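Local coordinates for protein 2-dehydropantoate 2-reductase, putative (Enterococcus faecalis, PDB 2EW2) that probably catalyses the NADPH-dependent reduction of 2-dehydropantoate (ketopantoate) to (R)-pantoate, a step on the pathway to pantothenate, at residues S16-M21 and I79-A84; A210-L215 and Q251-N256. All coordinates share one frame; numbering follows the deposited sequence.

Contact 1 of 2, residues S16-M21 and I79-A84; sequences SRLGIM and IALTKA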
ATOM      1  N   SER B  16      -9.545 -24.141  29.881  1.00 22.93           N
ATOM      2  CA  SER B  16      -9.609 -24.766  31.192  1.00 23.73           C
ATOM      3  C   SER B  16     -10.814 -24.308  32.000  1.00 23.64           C
ATOM      4  O   SER B  16     -11.477 -25.125  32.639  1.00 24.61           O
ATOM      5  CB  SER B  16      -8.301 -24.521  31.957  1.00 23.64           C
ATOM      6  OG  SER B  16      -7.249 -25.250  31.351  1.00 23.39           O
ATOM      7  N   ARG B  17     -11.127 -23.018  31.953  1.00 23.94           N
ATOM      8  CA  ARG B  17     -12.362 -22.523  32.591  1.00 23.67           C
ATOM      9  C   ARG B  17     -13.589 -23.210  32.033  1.00 24.08           C
ATOM     10  O   ARG B  17     -14.404 -23.755  32.788  1.00 24.03           O
ATOM     11  CB  ARG B  17     -12.541 -21.014  32.447  1.00 23.83           C
ATOM     12  CG  ARG B  17     -13.883 -20.566  33.032  1.00 23.01           C
ATOM     13  CD  ARG B  17     -14.188 -19.100  32.799  1.00 23.36           C
ATOM     14  NE  ARG B  17     -13.494 -18.187  33.716  1.00 22.23           N
ATOM     15  CZ  ARG B  17     -13.803 -17.983  35.002  1.00 22.59           C
ATOM     16  NH1 ARG B  17     -13.113 -17.095  35.698  1.00 20.85           N
ATOM     17  NH2 ARG B  17     -14.786 -18.652  35.602  1.00 22.47           N
ATOM     18  N   LEU B  18     -13.722 -23.189  30.707  1.00 24.03           N
ATOM     19  CA  LEU B  18     -14.868 -23.813  30.056  1.00 24.93           C
ATOM     20  C   LEU B  18     -14.907 -25.311  30.369  1.00 24.78           C
ATOM     21  O   LEU B  18     -15.970 -25.860  30.656  1.00 25.09           O
ATOM     22  CB  LEU B  18     -14.855 -23.567  28.533  1.00 25.23           C
ATOM     23  CG  LEU B  18     -14.813 -22.119  28.011  1.00 27.68           C
ATOM     24  CD1 LEU B  18     -15.382 -22.004  26.600  1.00 29.11           C
ATOM     25  CD2 LEU B  18     -15.485 -21.125  28.929  1.00 28.40           C
ATOM     26  N   GLY B  19     -13.752 -25.962  30.331  1.00 24.45           N
ATOM     27  CA  GLY B  19     -13.673 -27.389  30.627  1.00 25.40           C
ATOM     28  C   GLY B  19     -14.177 -27.774  32.012  1.00 25.86           C
ATOM     29  O   GLY B  19     -15.010 -28.677  32.153  1.00 26.14           O
ATOM     30  N   ILE B  20     -13.644 -27.111  33.032  1.00 25.95           N
ATOM     31  CA  ILE B  20     -14.061 -27.326  34.420  1.00 26.73           C
ATOM     32  C   ILE B  20     -15.568 -27.123  34.622  1.00 26.37           C
ATOM     33  O   ILE B  20     -16.234 -27.967  35.216  1.00 25.98           O
ATOM     34  CB  ILE B  20     -13.292 -26.396  35.400  1.00 26.63           C
ATOM     35  CG1 ILE B  20     -11.839 -26.858  35.516  1.00 28.30           C
ATOM     36  CG2 ILE B  20     -13.953 -26.432  36.800  1.00 28.10           C
ATOM     37  CD1 ILE B  20     -10.891 -25.862  36.174  1.00 27.44           C
HETATM   38  N   MSE B  21     -16.072 -25.991  34.140  1.00 25.97           N
HETATM   39  CA  MSE B  21     -17.456 -25.597  34.333  1.00 27.04           C
HETATM   40  C   MSE B  21     -18.423 -26.526  33.595  1.00 25.96           C
HETATM   41  O   MSE B  21     -19.461 -26.894  34.136  1.00 25.36           O
HETATM   42  CB  MSE B  21     -17.648 -24.136  33.920  1.00 26.42           C
HETATM   43  CG  MSE B  21     -16.838 -23.151  34.776  1.00 26.44           C
HETATM   44 SE   MSE B  21     -17.200 -21.273  34.325  0.85 32.89          SE
HETATM   45  CE  MSE B  21     -18.989 -21.118  35.013  1.00 27.08           C
ATOM     46  N   ILE B  79     -14.969 -26.886  21.023  1.00 18.64           N
ATOM     47  CA  ILE B  79     -14.800 -25.476  21.311  1.00 18.95           C
ATOM     48  C   ILE B  79     -13.380 -25.089  20.923  1.00 19.07           C
ATOM     49  O   ILE B  79     -12.420 -25.602  21.485  1.00 18.45           O
ATOM     50  CB  ILE B  79     -15.063 -25.117  22.794  1.00 19.10           C
ATOM     51  CG1 ILE B  79     -16.518 -25.435  23.152  1.00 19.44           C
ATOM     52  CG2 ILE B  79     -14.738 -23.612  23.018  1.00 17.72           C
ATOM     53  CD1 ILE B  79     -16.805 -25.597  24.667  1.00 18.88           C
ATOM     54  N   ALA B  80     -13.269 -24.194  19.944  1.00 19.45           N
ATOM     55  CA  ALA B  80     -11.981 -23.779  19.401  1.00 20.55           C
ATOM     56  C   ALA B  80     -11.428 -22.548  20.131  1.00 21.91           C
ATOM     57  O   ALA B  80     -12.034 -21.480  20.091  1.00 21.31           O
ATOM     58  CB  ALA B  80     -12.119 -23.486  17.912  1.00 19.94           C
ATOM     59  N   LEU B  81     -10.277 -22.716  20.789  1.00 23.95           N
ATOM     60  CA  LEU B  81      -9.557 -21.622  21.435  1.00 25.91           C
ATOM     61  C   LEU B  81      -8.075 -21.541  21.044  1.00 27.72           C
ATOM     62  O   LEU B  81      -7.363 -20.640  21.496  1.00 29.13           O
ATOM     63  CB  LEU B  81      -9.695 -21.718  22.955  1.00 26.31           C
ATOM     64  CG  LEU B  81     -11.082 -21.293  23.439  1.00 27.06           C
ATOM     65  CD1 LEU B  81     -11.523 -22.112  24.629  1.00 28.92           C
ATOM     66  CD2 LEU B  81     -11.090 -19.780  23.751  1.00 28.36           C
ATOM     67  N   THR B  82      -7.617 -22.478  20.214  1.00 28.61           N
ATOM     68  CA  THR B  82      -6.250 -22.485  19.681  1.00 29.37           C
ATOM     69  C   THR B  82      -6.017 -21.216  18.854  1.00 30.13           C
ATOM     70  O   THR B  82      -6.855 -20.866  18.006  1.00 30.57           O
ATOM     71  CB  THR B  82      -6.069 -23.720  18.768  1.00 29.74           C
ATOM     72  OG1 THR B  82      -6.377 -24.904  19.513  1.00 30.01           O
ATOM     73  CG2 THR B  82      -4.652 -23.839  18.229  1.00 30.99           C
ATOM     74  N   LYS B  83      -4.895 -20.527  19.064  1.00 29.41           N
ATOM     75  CA  LYS B  83      -4.652 -19.308  18.279  1.00 29.31           C
ATOM     76  C   LYS B  83      -4.628 -19.599  16.786  1.00 27.99           C
ATOM     77  O   LYS B  83      -4.395 -20.739  16.367  1.00 26.71           O
ATOM     78  CB  LYS B  83      -3.421 -18.522  18.762  1.00 29.63           C
ATOM     79  CG  LYS B  83      -2.103 -19.253  18.800  1.00 31.25           C
ATOM     80  CD  LYS B  83      -1.072 -18.350  19.532  1.00 32.40           C
ATOM     81  CE  LYS B  83       0.352 -18.860  19.393  1.00 37.02           C
ATOM     82  NZ  LYS B  83       0.878 -18.708  17.998  1.00 41.21           N
ATOM     83  N   ALA B  84      -4.894 -18.567  15.992  1.00 27.13           N
ATOM     84  CA  ALA B  84      -5.151 -18.725  14.561  1.00 27.02           C
ATOM     85  C   ALA B  84      -4.004 -19.402  13.818  1.00 27.06           C
ATOM     86  O   ALA B  84      -4.225 -20.136  12.839  1.00 26.71           O
ATOM     87  CB  ALA B  84      -5.455 -17.369  13.933  1.00 26.76           C
TER
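Leu18 packs against Ile79 and Leu81 in a small, buried, wholly apolar contact between the first helix of the Rossmann-type domain, 13-24, and the end of strand 77-80. One methyl of Leu18 does the touching: CD1 lies 4.0 Å from Ile79 CG2 and 4.3 Å from Leu81 CD1, so the tip of a single leucine branch meets two residues that alternate along the chain and face the same helix. Leu18 turns CG away from its own carbonyl carbon (chi1 -56°), which carries the isobutyl group off the helix toward the strand. On Ile79 it is the CG2 branch that meets the leucine; CG1 is rotated beside the backbone N. The backbones stay well apart, with Leu18 CA and Ile79 CA 8.9 Å from each other, and the two segments bury about 100 Å² between them, as fits a contact carried by a few methyl groups. The side chain of Leu81 also touches residues of a glycine-rich GxGxxG-type motif (Gly10, Gly12, Gly15), consistent with dinucleotide binding. Leu107 and Leu176 add to the apolar surroundings of Leu18. Strand 77-80 is hydrogen-bonded between strands 5-9 and 103-106 of the parallel part of the sheet, while Ser16, Ile20 and Met21 on helix 13-24 pack on strand 47-51 of the second sheet.

Contact 2 of 2, residues A210-L215 and Q251-N256; sequences AEFGAL and QTYDPN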
ATOM      1  N   ALA B 210      -3.795   9.850  16.436  1.00 23.80           N
ATOM      2  CA  ALA B 210      -4.113  11.244  16.127  1.00 23.77           C
ATOM      3  C   ALA B 210      -3.243  11.804  14.996  1.00 23.61           C
ATOM      4  O   ALA B 210      -3.732  12.577  14.174  1.00 23.95           O
ATOM      5  CB  ALA B 210      -3.972  12.120  17.389  1.00 23.60           C
ATOM      6  N   GLU B 211      -1.954  11.450  14.984  1.00 22.82           N
ATOM      7  CA  GLU B 211      -1.033  11.893  13.933  1.00 22.69           C
ATOM      8  C   GLU B 211      -1.536  11.368  12.603  1.00 22.57           C
ATOM      9  O   GLU B 211      -1.641  12.125  11.639  1.00 21.57           O
ATOM     10  CB  GLU B 211       0.402  11.395  14.175  1.00 23.11           C
ATOM     11  CG  GLU B 211       1.184  12.173  15.251  1.00 23.42           C
ATOM     12  CD  GLU B 211       2.536  11.541  15.580  1.00 23.39           C
ATOM     13  OE1 GLU B 211       2.682  10.317  15.440  1.00 22.10           O
ATOM     14  OE2 GLU B 211       3.476  12.276  15.978  1.00 28.23           O
ATOM     15  N   PHE B 212      -1.885  10.078  12.564  1.00 22.36           N
ATOM     16  CA  PHE B 212      -2.508   9.525  11.361  1.00 22.12           C
ATOM     17  C   PHE B 212      -3.807  10.250  10.981  1.00 22.48           C
ATOM     18  O   PHE B 212      -3.987  10.672   9.830  1.00 22.47           O
ATOM     19  CB  PHE B 212      -2.763   8.012  11.441  1.00 22.09           C
ATOM     20  CG  PHE B 212      -3.440   7.497  10.206  1.00 22.70           C
ATOM     21  CD1 PHE B 212      -2.702   7.240   9.053  1.00 23.15           C
ATOM     22  CD2 PHE B 212      -4.822   7.392  10.152  1.00 22.83           C
ATOM     23  CE1 PHE B 212      -3.343   6.838   7.874  1.00 22.58           C
ATOM     24  CE2 PHE B 212      -5.454   6.996   8.974  1.00 22.23           C
ATOM     25  CZ  PHE B 212      -4.721   6.724   7.854  1.00 19.97           C
ATOM     26  N   GLY B 213      -4.708  10.388  11.941  1.00 22.21           N
ATOM     27  CA  GLY B 213      -6.003  10.995  11.680  1.00 22.71           C
ATOM     28  C   GLY B 213      -5.935  12.349  10.997  1.00 23.21           C
ATOM     29  O   GLY B 213      -6.750  12.644  10.116  1.00 23.39           O
ATOM     30  N   ALA B 214      -4.961  13.170  11.390  1.00 23.47           N
ATOM     31  CA  ALA B 214      -4.830  14.549  10.887  1.00 23.65           C
ATOM     32  C   ALA B 214      -4.365  14.629   9.435  1.00 23.83           C
ATOM     33  O   ALA B 214      -4.504  15.680   8.805  1.00 24.57           O
ATOM     34  CB  ALA B 214      -3.875  15.353  11.777  1.00 24.03           C
ATOM     35  N   LEU B 215      -3.808  13.540   8.909  1.00 23.20           N
ATOM     36  CA  LEU B 215      -3.251  13.546   7.563  1.00 23.06           C
ATOM     37  C   LEU B 215      -4.344  13.842   6.552  1.00 23.31           C
ATOM     38  O   LEU B 215      -5.477  13.434   6.742  1.00 22.05           O
ATOM     39  CB  LEU B 215      -2.577  12.204   7.233  1.00 22.50           C
ATOM     40  CG  LEU B 215      -1.365  11.821   8.072  1.00 21.76           C
ATOM     41  CD1 LEU B 215      -0.877  10.424   7.718  1.00 18.65           C
ATOM     42  CD2 LEU B 215      -0.247  12.873   7.910  1.00 21.32           C
ATOM     43  N   GLN B 251     -13.462   9.111  16.083  0.50 27.63           N
ATOM     44  CA  GLN B 251     -13.488   9.308  17.538  0.50 28.09           C
ATOM     45  C   GLN B 251     -12.218   8.810  18.257  0.50 28.17           C
ATOM     46  O   GLN B 251     -11.877   9.310  19.329  0.50 28.51           O
ATOM     47  CB  GLN B 251     -14.757   8.689  18.145  0.50 27.96           C
ATOM     48  CG  GLN B 251     -16.049   9.418  17.764  0.50 28.18           C
ATOM     49  CD  GLN B 251     -17.321   8.664  18.148  0.50 28.33           C
ATOM     50  OE1 GLN B 251     -17.297   7.464  18.445  0.50 29.16           O
ATOM     51  NE2 GLN B 251     -18.446   9.372  18.126  0.50 28.98           N
ATOM     52  N   THR B 252     -11.514   7.845  17.665  1.00 28.26           N
ATOM     53  CA  THR B 252     -10.242   7.365  18.205  1.00 27.91           C
ATOM     54  C   THR B 252      -9.123   8.393  18.046  1.00 28.20           C
ATOM     55  O   THR B 252      -8.147   8.343  18.784  1.00 28.40           O
ATOM     56  CB  THR B 252      -9.801   5.980  17.614  1.00 28.49           C
ATOM     57  OG1 THR B 252      -9.330   6.133  16.268  1.00 27.86           O
ATOM     58  CG2 THR B 252     -10.959   4.979  17.635  1.00 28.06           C
ATOM     59  N   TYR B 253      -9.276   9.334  17.107  1.00 28.14           N
ATOM     60  CA  TYR B 253      -8.272  10.388  16.869  1.00 27.95           C
ATOM     61  C   TYR B 253      -8.180  11.378  18.039  1.00 29.38           C
ATOM     62  O   TYR B 253      -7.167  12.062  18.199  1.00 29.69           O
ATOM     63  CB  TYR B 253      -8.577  11.204  15.598  1.00 27.23           C
ATOM     64  CG  TYR B 253      -8.690  10.457  14.260  1.00 26.47           C
ATOM     65  CD1 TYR B 253      -9.362  11.046  13.180  1.00 26.44           C
ATOM     66  CD2 TYR B 253      -8.132   9.195  14.075  1.00 25.84           C
ATOM     67  CE1 TYR B 253      -9.473  10.403  11.955  1.00 25.35           C
ATOM     68  CE2 TYR B 253      -8.236   8.530  12.846  1.00 25.97           C
ATOM     69  CZ  TYR B 253      -8.904   9.141  11.790  1.00 26.41           C
ATOM     70  OH  TYR B 253      -9.001   8.489  10.578  1.00 25.17           O
ATOM     71  N   ASP B 254      -9.248  11.490  18.823  1.00 30.34           N
ATOM     72  CA  ASP B 254      -9.279  12.438  19.949  1.00 31.81           C
ATOM     73  C   ASP B 254      -8.116  12.223  20.914  1.00 31.89           C
ATOM     74  O   ASP B 254      -7.994  11.147  21.497  1.00 31.56           O
ATOM     75  CB  ASP B 254     -10.609  12.327  20.697  1.00 32.28           C
ATOM     76  CG  ASP B 254     -10.837  13.480  21.685  1.00 34.42           C
ATOM     77  OD1 ASP B 254      -9.882  14.175  22.092  1.00 35.86           O
ATOM     78  OD2 ASP B 254     -11.998  13.677  22.069  1.00 36.99           O
ATOM     79  N   PRO B 255      -7.245  13.241  21.077  1.00 32.52           N
ATOM     80  CA  PRO B 255      -6.161  13.049  22.039  1.00 33.50           C
ATOM     81  C   PRO B 255      -6.662  12.911  23.496  1.00 34.53           C
ATOM     82  O   PRO B 255      -5.942  12.345  24.321  1.00 34.61           O
ATOM     83  CB  PRO B 255      -5.271  14.285  21.847  1.00 33.36           C
ATOM     84  CG  PRO B 255      -6.125  15.292  21.181  1.00 32.92           C
ATOM     85  CD  PRO B 255      -7.175  14.554  20.407  1.00 32.42           C
ATOM     86  N   ASN B 256      -7.880  13.376  23.788  1.00 35.51           N
ATOM     87  CA  ASN B 256      -8.526  13.103  25.097  1.00 37.04           C
ATOM     88  C   ASN B 256      -8.859  11.626  25.306  1.00 36.90           C
ATOM     89  O   ASN B 256      -8.899  11.150  26.442  1.00 37.41           O
ATOM     90  CB  ASN B 256      -9.806  13.921  25.292  1.00 37.36           C
ATOM     91  CG  ASN B 256      -9.570  15.412  25.233  1.00 40.56           C
ATOM     92  OD1 ASN B 256      -8.590  15.930  25.789  1.00 44.41           O
ATOM     93  ND2 ASN B 256     -10.476  16.123  24.559  1.00 42.61           N
TER
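A glycine-aromatic packing joins two helical segments in the all-helical C-terminal domain: Tyr253, in the segment that follows on from helix 242-252, lays its ring on Gly213 of the short helix 209-214. Gly213 CA stands 3.3 Å from the centroid of the Tyr253 ring and 7° off its normal, a CH-pi contact almost squarely over the middle of one face. All six ring carbons therefore come within 3.8 Å of Gly213 CA, CZ being the nearest. Gly213, having no side chain, presents its bare CA to the ring. Tyr253 reaches it with CG turned away from its own carbonyl carbon, chi1 -58°. At the far end of the ring the phenol oxygen approaches the edge of Phe212, near the plane of that ring, with Tyr253 OH 4.2 Å from Phe212 CE2. Nearer the start of the helix, the methyl of Ala210 rests on the tyrosine carbonyl, CB 3.3 Å from Tyr253 O; the backbones also come close here, with Ala210 CA and Tyr253 CA 4.3 Å apart. Beyond the tyrosine the chain bends through an Asx turn, in which Asp254 OD1 accepts a 2.7 Å hydrogen bond from Asn256 N, met from above the carboxylate plane rather than within it. The Phe212 ring packs against Leu198, Leu201 and Cys202 of helix 198-205 and Leu221 and Val222 of helix 218-235. Val222 also touches Tyr253, while Glu211, whose CB is directed away from the tyrosine segment, packs on Leu312 of the second subunit.

Overall arrangement
The two contacts belong to the two halves of a ketopantoate reductase: contact 1 to the N-terminal, Rossmann-type half and contact 2 to the helical C-terminal half. Their centres are 37 Å apart, on opposite sides of the chain's centre, and their nearest atoms stay about 23 Å from each other. They also follow in series, contact 1 closing before contact 2 opens. Contact 1 lies deeper, about 11 Å from the centre of the chain, beside the motif that probably receives NADPH. Contact 2, about 28 Å out, borders the second subunit. Both lie away from Glu311, which binds magnesium in a crystal structure of this protein, although none is bound to this chain here.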